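Competence damage-inducible protein A (Enterobacter cloacae subsp. cloacae, PDB 5VU3) is of unknown function but belongs to the CinA (competence-damage) family, whose members include nicotinamide mononucleotide deamidases. Local coordinates at residues A15-K20 and S160-V165; R71-S76 and T92-S97; G122-T127 and R142-G147. All coordinates share one frame; numbering follows the deposited sequence.

Interaction 1. Residues A15-K20 and S160-V165; sequences AELTKK and SLAELV
Leu17 lays its CD1 methyl against the backbone and CB of Ala162, 3.8 Å from Ala162 N and 3.9 Å from Ala162 CB, and the same methyl touches Leu161 CB. Its CG, anti to the carbonyl carbon (chi1 -72°), carries both methyls to the other helix: the second, CD2, lies 4.0 Å from Ala162 CA. A residue as small as alanine suits this place, because Leu17 and Ala162 are the pair whose CA atoms are nearest, 6.4 Å apart. Val165 fills the next turn: its CG2 comes within 3.7 Å of Leu17 O. On the other flank, Thr18 turns CG2 against Leu161 CD1 at 3.9 Å, while its OG1 is hydrogen-bonded to Glu50 OE2. Lys20 borders the contact, its bent chain crossing Val165 at about a right angle. The two helix segments run 34° apart, their axes 9.5 Å distant at closest approach, and belong to helices 14-28 and 149-167, the latter also packed on strands 106-112 and 127-134. With methyls making nearly all the touches, these two segments are probably held by dispersion and the exclusion of water rather than by directed bonds.

Interaction 2. Residues R71-S76 and T92-S97; sequences RILGVS and TEMAAS
Glu93 reaches from its helix to the loop after helix 66-73 and accepts the backbone N-H of Ser76, OE1 to N 3.0 Å, with an N-H...O angle of 161°. The donor comes to the syn side of the carboxylate, 27° out of its plane. Ser76 is the N-cap of helix 77-83, in the short link that follows helix 66-73, and Glu93 of helix 88-101 holds that link; Ser76 OG makes weak bonds to the N-H groups of Glu78 and Thr79. Because Glu93 OE2 bonds to Thr79 OG1, one carboxylate ties helix 88-101 to the start of helix 77-83; a glutamate suits the place, and its negative charge would probably be favoured near that helix N terminus. A weaker polar contact lies at the other end, where Ser97 OG sits 3.0 Å from Leu73 O. There the chain leaves helix 66-73 through Gly74, whose positive phi is easy for glycine.

Between these polar ends lies an apolar strip. Met94 CG is met by two branched side chains, Leu73 CD1 at 3.9 Å and Val75 CG2 at 3.8 Å, both crossing the methionine obliquely. Leu73 also touches Leu61 of strand 57-63, and Met94 touches Ala109 of strand 106-112, so the strip continues onto the sheet. The second methyl of Val75, CG1, is anti to the backbone N (chi1 170°) and lies 3.4 Å from Glu93 OE1.

Interaction 3. Residues G122-T127 and R142-G147; sequences GTAAGT and RVLFSG
Gly126 and Thr127 meet Leu144 where an incoming loop becomes strand 127-134. Gly126 O accepts the N-H of Phe145 at 2.8 Å, an almost straight bond (177° at the hydrogen) whose donor stands above the carbonyl plane. Gly126 is the third residue of a type II turn from Ala124 to Thr127, where its phi of 94° suits glycine; a CB there would also run into Phe145 O. Next along the chain, Thr127 and Leu144 form an antiparallel non-hydrogen-bonded pair with CA atoms 4.4 Å apart, and Thr127 CA makes a CA-H...O contact to Val143 O at 3.3 Å.

Thr127 divides its side chain: OG1 goes to its own turn, CG2 to Arg142. OG1, anti to the carbonyl carbon (chi1 -55°), donates to Ala124 O at 2.7 Å, and Thr127 N donates to the same oxygen from the same face of its plane, so two bonds grip the turn. CG2 lies 3.6 Å from Arg142 NH1. Leucine suits position 144 because its branched, apolar end can lie over the turn: Leu144 CD1 is 3.7 Å from Ala125 O and 3.8 Å from Thr127 OG1, and reaches Ala124 CB more loosely. A water accepts from Arg142 NH1 and donates weakly to Thr123 OG1.

Backbone bonds from Gly126 and Thr127 to Tyr113 join the turn to the region just after strand 106-112, while Phe145 packs on Val152 and Ala156 of helix 149-167 and on Phe130 of strand 127-134.

Overall arrangement
From the N terminus, helix 14-28 supplies the first half of interaction 1, a contact completed only when helix 149-167 returns to it near the end of the chain. The loop so closed, 139 residues between the segments, contains both other contacts. Interaction 2 comes first, closing a short, mainly helical loop that links helices 66-73 and 88-101 around helix 77-83. Interaction 3 follows in series and closes the hairpin of strands 127-134 and 137-144, with the second strand leading on to helix 149-167. Interactions 1 and 2 lie on opposite sides of the chain's centre, their own centres 24 Å apart; no two of the three contacts touch.

Interaction 1. Residues A15-K20 and S160-V165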
loop_
_atom_site.group_PDB
_atom_site.type_symbol
_atom_site.label_atom_id
_atom_site.label_comp_id
_atom_site.label_asym_id
_atom_site.label_seq_id
_atom_site.Cartn_x
_atom_site.Cartn_y
_atom_site.Cartn_z
ATOM N N ALA A 15 -9.342 -11.506 -7.489
ATOM C CA ALA A 15 -9.099 -11.078 -8.866
ATOM C C ALA A 15 -10.401 -10.917 -9.642
ATOM O O ALA A 15 -10.547 -9.982 -10.440
ATOM C CB ALA A 15 -8.178 -12.072 -9.577
ATOM N N GLU A 16 -11.357 -11.824 -9.436
ATOM C CA GLU A 16 -12.666 -11.656 -10.056
ATOM C C GLU A 16 -13.350 -10.387 -9.560
ATOM O O GLU A 16 -14.010 -9.677 -10.335
ATOM C CB GLU A 16 -13.536 -12.875 -9.759
ATOM C CG GLU A 16 -13.216 -14.115 -10.583
ATOM C CD GLU A 16 -14.117 -15.279 -10.221
ATOM O OE1 GLU A 16 -14.986 -15.632 -11.046
ATOM O OE2 GLU A 16 -13.958 -15.829 -9.105
ATOM N N LEU A 17 -13.214 -10.100 -8.266
ATOM C CA LEU A 17 -13.845 -8.924 -7.672
ATOM C C LEU A 17 -13.223 -7.632 -8.193
ATOM O O LEU A 17 -13.933 -6.660 -8.469
ATOM C CB LEU A 17 -13.732 -8.994 -6.148
ATOM C CG LEU A 17 -14.599 -10.016 -5.420
ATOM C CD1 LEU A 17 -14.250 -10.036 -3.921
ATOM C CD2 LEU A 17 -16.080 -9.691 -5.619
ATOM N N THR A 18 -11.890 -7.585 -8.299
ATOM C CA THR A 18 -11.275 -6.353 -8.784
ATOM C C THR A 18 -11.572 -6.134 -10.263
ATOM O O THR A 18 -11.688 -4.985 -10.712
ATOM C CB THR A 18 -9.764 -6.352 -8.516
ATOM O OG1 THR A 18 -9.126 -7.431 -9.216
ATOM C CG2 THR A 18 -9.481 -6.459 -7.011
ATOM N N LYS A 19 -11.738 -7.212 -11.030
ATOM C CA LYS A 19 -12.207 -7.056 -12.406
ATOM C C LYS A 19 -13.629 -6.505 -12.442
ATOM O O LYS A 19 -13.929 -5.578 -13.210
ATOM C CB LYS A 19 -12.126 -8.391 -13.144
ATOM C CG LYS A 19 -12.534 -8.316 -14.601
ATOM C CD LYS A 19 -12.312 -9.660 -15.278
ATOM C CE LYS A 19 -12.584 -9.592 -16.767
ATOM N NZ LYS A 19 -12.436 -10.940 -17.383
ATOM N N LYS A 20 -14.519 -7.058 -11.612
ATOM C CA LYS A 20 -15.882 -6.537 -11.528
ATOM C C LYS A 20 -15.881 -5.074 -11.103
ATOM O O LYS A 20 -16.599 -4.242 -11.671
ATOM C CB LYS A 20 -16.702 -7.364 -10.538
ATOM C CG LYS A 20 -17.388 -8.595 -11.102
ATOM C CD LYS A 20 -17.681 -9.587 -9.984
ATOM C CE LYS A 20 -18.985 -10.337 -10.205
ATOM N NZ LYS A 20 -20.130 -9.648 -9.540
ATOM N N SER A 160 -13.831 -6.379 1.943
ATOM C CA SER A 160 -13.956 -4.966 1.581
ATOM C C SER A 160 -14.316 -4.810 0.112
ATOM O O SER A 160 -15.129 -3.948 -0.250
ATOM C CB SER A 160 -12.663 -4.204 1.897
ATOM O OG SER A 160 -11.603 -4.554 1.014
ATOM N N LEU A 161 -13.740 -5.657 -0.748
ATOM C CA LEU A 161 -13.997 -5.561 -2.179
ATOM C C LEU A 161 -15.381 -6.083 -2.534
ATOM O O LEU A 161 -16.080 -5.489 -3.366
ATOM C CB LEU A 161 -12.923 -6.340 -2.946
ATOM C CG LEU A 161 -11.524 -5.715 -2.874
ATOM C CD1 LEU A 161 -10.450 -6.750 -3.248
ATOM C CD2 LEU A 161 -11.451 -4.499 -3.794
ATOM N N ALA A 162 -15.782 -7.215 -1.943
ATOM C CA ALA A 162 -17.077 -7.806 -2.269
ATOM C C ALA A 162 -18.214 -6.872 -1.889
ATOM O O ALA A 162 -19.189 -6.719 -2.639
ATOM C CB ALA A 162 -17.235 -9.151 -1.558
ATOM N N GLU A 163 -18.104 -6.237 -0.723
ATOM C CA GLU A 163 -19.127 -5.292 -0.299
ATOM C C GLU A 163 -19.204 -4.094 -1.233
ATOM O O GLU A 163 -20.300 -3.652 -1.589
ATOM C CB GLU A 163 -18.845 -4.850 1.135
ATOM C CG GLU A 163 -19.064 -5.959 2.147
ATOM C CD GLU A 163 -20.361 -6.708 1.885
ATOM O OE1 GLU A 163 -21.423 -6.177 2.272
ATOM O OE2 GLU A 163 -20.318 -7.811 1.288
ATOM N N LEU A 164 -18.053 -3.542 -1.627
ATOM C CA LEU A 164 -18.070 -2.388 -2.521
ATOM C C LEU A 164 -18.694 -2.740 -3.862
ATOM O O LEU A 164 -19.466 -1.952 -4.421
ATOM C CB LEU A 164 -16.656 -1.840 -2.729
ATOM C CG LEU A 164 -16.622 -0.557 -3.575
ATOM C CD1 LEU A 164 -17.563 0.502 -2.985
ATOM C CD2 LEU A 164 -15.201 0.009 -3.714
ATOM N N VAL A 165 -18.362 -3.917 -4.403
ATOM C CA VAL A 165 -18.953 -4.340 -5.672
ATOM C C VAL A 165 -20.472 -4.352 -5.566
ATOM O O VAL A 165 -21.183 -3.830 -6.433
ATOM C CB VAL A 165 -18.405 -5.718 -6.091
ATOM C CG1 VAL A 165 -19.271 -6.314 -7.193
ATOM C CG2 VAL A 165 -16.967 -5.583 -6.569
#

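Interaction 2. Residues R71-S76 and T92-S97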
loop_
_atom_site.group_PDB
_atom_site.type_symbol
_atom_site.label_atom_id
_atom_site.label_comp_id
_atom_site.label_asym_id
_atom_site.label_seq_id
_atom_site.Cartn_x
_atom_site.Cartn_y
_atom_site.Cartn_z
ATOM N N ARG A 71 -2.383 12.773 12.177
ATOM C CA ARG A 71 -1.613 13.788 11.468
ATOM C C ARG A 71 -1.882 13.762 9.965
ATOM O O ARG A 71 -2.053 14.821 9.344
ATOM C CB ARG A 71 -0.129 13.584 11.758
ATOM C CG ARG A 71 0.732 14.809 11.571
ATOM C CD ARG A 71 2.189 14.444 11.797
ATOM N NE ARG A 71 2.556 13.252 11.037
ATOM C CZ ARG A 71 2.752 12.053 11.580
ATOM N NH1 ARG A 71 2.622 11.896 12.893
ATOM N NH2 ARG A 71 3.071 11.017 10.812
ATOM N N ILE A 72 -1.930 12.573 9.366
ATOM C CA ILE A 72 -2.109 12.469 7.919
ATOM C C ILE A 72 -3.581 12.552 7.544
ATOM O O ILE A 72 -3.957 13.254 6.600
ATOM C CB ILE A 72 -1.481 11.169 7.387
ATOM C CG1 ILE A 72 0.004 11.093 7.742
ATOM C CG2 ILE A 72 -1.689 11.063 5.876
ATOM C CD1 ILE A 72 0.658 9.805 7.307
ATOM N N LEU A 73 -4.431 11.829 8.265
ATOM C CA LEU A 73 -5.835 11.700 7.917
ATOM C C LEU A 73 -6.751 12.540 8.794
ATOM O O LEU A 73 -7.973 12.452 8.648
ATOM C CB LEU A 73 -6.258 10.231 7.987
ATOM C CG LEU A 73 -5.681 9.301 6.914
ATOM C CD1 LEU A 73 -6.078 7.851 7.168
ATOM C CD2 LEU A 73 -6.117 9.740 5.519
ATOM N N GLY A 74 -6.203 13.343 9.700
ATOM C CA GLY A 74 -7.037 14.236 10.488
ATOM C C GLY A 74 -8.054 13.532 11.354
ATOM O O GLY A 74 -9.098 14.114 11.672
ATOM N N VAL A 75 -7.787 12.286 11.737
ATOM C CA VAL A 75 -8.652 11.598 12.685
ATOM C C VAL A 75 -8.591 12.323 14.022
ATOM O O VAL A 75 -7.507 12.663 14.515
ATOM C CB VAL A 75 -8.240 10.125 12.816
ATOM C CG1 VAL A 75 -8.969 9.460 13.987
ATOM C CG2 VAL A 75 -8.505 9.377 11.500
ATOM N N SER A 76 -9.759 12.577 14.606
ATOM C CA SER A 76 -9.836 13.333 15.846
ATOM C C SER A 76 -9.251 12.535 17.007
ATOM O O SER A 76 -9.587 11.358 17.178
ATOM C CB SER A 76 -11.285 13.701 16.144
ATOM O OG SER A 76 -11.427 14.094 17.494
ATOM N N THR A 92 -14.819 5.840 9.494
ATOM C CA THR A 92 -15.580 6.892 8.829
ATOM C C THR A 92 -14.698 8.106 8.563
ATOM O O THR A 92 -14.690 8.656 7.455
ATOM C CB THR A 92 -16.792 7.285 9.675
ATOM O OG1 THR A 92 -17.721 6.195 9.708
ATOM C CG2 THR A 92 -17.482 8.509 9.076
ATOM N N GLU A 93 -13.940 8.536 9.574
ATOM C CA GLU A 93 -13.088 9.708 9.400
ATOM C C GLU A 93 -11.928 9.400 8.465
ATOM O O GLU A 93 -11.525 10.251 7.664
ATOM C CB GLU A 93 -12.581 10.200 10.762
ATOM C CG GLU A 93 -13.686 10.657 11.720
ATOM C CD GLU A 93 -13.176 11.037 13.111
ATOM O OE1 GLU A 93 -11.950 10.999 13.352
ATOM O OE2 GLU A 93 -14.014 11.373 13.974
ATOM N N MET A 94 -11.373 8.186 8.560
ATOM C CA MET A 94 -10.296 7.789 7.658
ATOM C C MET A 94 -10.761 7.805 6.211
ATOM O O MET A 94 -10.049 8.297 5.325
ATOM C CB MET A 94 -9.795 6.389 8.017
ATOM C CG MET A 94 -8.991 6.290 9.304
ATOM S SD MET A 94 -8.601 4.553 9.651
ATOM C CE MET A 94 -7.500 4.119 8.294
ATOM N N ALA A 95 -11.956 7.263 5.951
ATOM C CA ALA A 95 -12.444 7.171 4.579
ATOM C C ALA A 95 -12.740 8.550 4.001
ATOM O O ALA A 95 -12.458 8.809 2.828
ATOM C CB ALA A 95 -13.685 6.284 4.522
ATOM N N ALA A 96 -13.317 9.442 4.808
ATOM C CA ALA A 96 -13.617 10.786 4.328
ATOM C C ALA A 96 -12.339 11.538 3.982
ATOM O O ALA A 96 -12.266 12.228 2.958
ATOM C CB ALA A 96 -14.423 11.553 5.382
ATOM N N SER A 97 -11.320 11.417 4.827
ATOM C CA SER A 97 -10.085 12.163 4.613
ATOM C C SER A 97 -9.321 11.644 3.394
ATOM O O SER A 97 -8.866 12.435 2.559
ATOM C CB SER A 97 -9.219 12.091 5.866
ATOM O OG SER A 97 -7.912 12.570 5.604
#

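Interaction 3. Residues G122-T127 and R142-G147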
loop_
_atom_site.group_PDB
_atom_site.type_symbol
_atom_site.label_atom_id
_atom_site.label_comp_id
_atom_site.label_asym_id
_atom_site.label_seq_id
_atom_site.Cartn_x
_atom_site.Cartn_y
_atom_site.Cartn_z
ATOM N N GLY A 122 -9.023 -5.005 25.285
ATOM C CA GLY A 122 -9.521 -6.360 25.295
ATOM C C GLY A 122 -10.206 -6.807 24.023
ATOM O O GLY A 122 -10.589 -7.979 23.935
ATOM N N THR A 123 -10.378 -5.918 23.042
ATOM C CA THR A 123 -11.006 -6.289 21.777
ATOM C C THR A 123 -10.275 -7.464 21.145
ATOM O O THR A 123 -9.044 -7.467 21.057
ATOM C CB THR A 123 -11.004 -5.094 20.816
ATOM O OG1 THR A 123 -11.823 -4.049 21.349
ATOM C CG2 THR A 123 -11.537 -5.505 19.442
ATOM N N ALA A 124 -11.044 -8.457 20.696
ATOM C CA ALA A 124 -10.470 -9.703 20.202
ATOM C C ALA A 124 -9.665 -9.492 18.929
ATOM O O ALA A 124 -10.071 -8.751 18.027
ATOM C CB ALA A 124 -11.574 -10.727 19.936
ATOM N N ALA A 125 -8.520 -10.171 18.850
ATOM C CA ALA A 125 -7.803 -10.268 17.587
ATOM C C ALA A 125 -8.746 -10.793 16.513
ATOM O O ALA A 125 -9.599 -11.641 16.780
ATOM C CB ALA A 125 -6.589 -11.192 17.734
ATOM N N GLY A 126 -8.614 -10.260 15.301
ATOM C CA GLY A 126 -9.515 -10.600 14.220
ATOM C C GLY A 126 -10.689 -9.656 14.059
ATOM O O GLY A 126 -11.463 -9.815 13.110
ATOM N N THR A 127 -10.856 -8.694 14.963
ATOM C CA THR A 127 -11.915 -7.696 14.845
ATOM C C THR A 127 -11.466 -6.603 13.890
ATOM O O THR A 127 -10.433 -5.964 14.119
ATOM C CB THR A 127 -12.236 -7.080 16.205
ATOM O OG1 THR A 127 -12.548 -8.110 17.150
ATOM C CG2 THR A 127 -13.412 -6.121 16.073
ATOM N N ARG A 142 -18.592 -3.823 11.220
ATOM C CA ARG A 142 -17.677 -4.364 12.214
ATOM C C ARG A 142 -17.721 -5.878 12.089
ATOM O O ARG A 142 -18.798 -6.471 12.193
ATOM C CB ARG A 142 -18.078 -3.920 13.627
ATOM C CG ARG A 142 -17.272 -4.571 14.734
ATOM C CD ARG A 142 -17.795 -4.147 16.102
ATOM N NE ARG A 142 -17.340 -2.807 16.454
ATOM C CZ ARG A 142 -16.227 -2.553 17.135
ATOM N NH1 ARG A 142 -15.457 -3.552 17.549
ATOM N NH2 ARG A 142 -15.888 -1.296 17.407
ATOM N N VAL A 143 -16.568 -6.500 11.843
ATOM C CA VAL A 143 -16.505 -7.923 11.525
ATOM C C VAL A 143 -15.471 -8.603 12.409
ATOM O O VAL A 143 -14.418 -8.029 12.710
ATOM C CB VAL A 143 -16.169 -8.162 10.038
ATOM C CG1 VAL A 143 -16.181 -9.655 9.714
ATOM C CG2 VAL A 143 -17.136 -7.411 9.131
ATOM N N LEU A 144 -15.776 -9.829 12.833
ATOM C CA LEU A 144 -14.809 -10.693 13.491
ATOM C C LEU A 144 -14.430 -11.808 12.527
ATOM O O LEU A 144 -15.292 -12.601 12.134
ATOM C CB LEU A 144 -15.374 -11.278 14.781
ATOM C CG LEU A 144 -14.459 -12.318 15.423
ATOM C CD1 LEU A 144 -13.238 -11.628 16.013
ATOM C CD2 LEU A 144 -15.192 -13.112 16.497
ATOM N N PHE A 145 -13.151 -11.866 12.159
ATOM C CA PHE A 145 -12.613 -12.911 11.290
ATOM C C PHE A 145 -11.861 -13.956 12.112
ATOM O O PHE A 145 -11.153 -13.619 13.067
ATOM C CB PHE A 145 -11.659 -12.320 10.254
ATOM C CG PHE A 145 -12.303 -11.361 9.296
ATOM C CD1 PHE A 145 -12.994 -11.831 8.186
ATOM C CD2 PHE A 145 -12.203 -9.985 9.497
ATOM C CE1 PHE A 145 -13.583 -10.951 7.293
ATOM C CE2 PHE A 145 -12.786 -9.098 8.612
ATOM C CZ PHE A 145 -13.481 -9.581 7.506
ATOM N N SER A 146 -11.982 -15.220 11.712
ATOM C CA SER A 146 -11.248 -16.292 12.370
ATOM C C SER A 146 -9.853 -16.449 11.762
ATOM O O SER A 146 -9.563 -15.959 10.666
ATOM C CB SER A 146 -12.009 -17.618 12.260
ATOM O OG SER A 146 -12.002 -18.092 10.919
ATOM N N GLY A 147 -8.983 -17.132 12.505
ATOM C CA GLY A 147 -7.668 -17.512 12.014
ATOM C C GLY A 147 -6.571 -16.578 12.481
ATOM O O GLY A 147 -6.762 -15.716 13.342
HETATM O O HOH W 1 -13.263 -2.401 18.799
#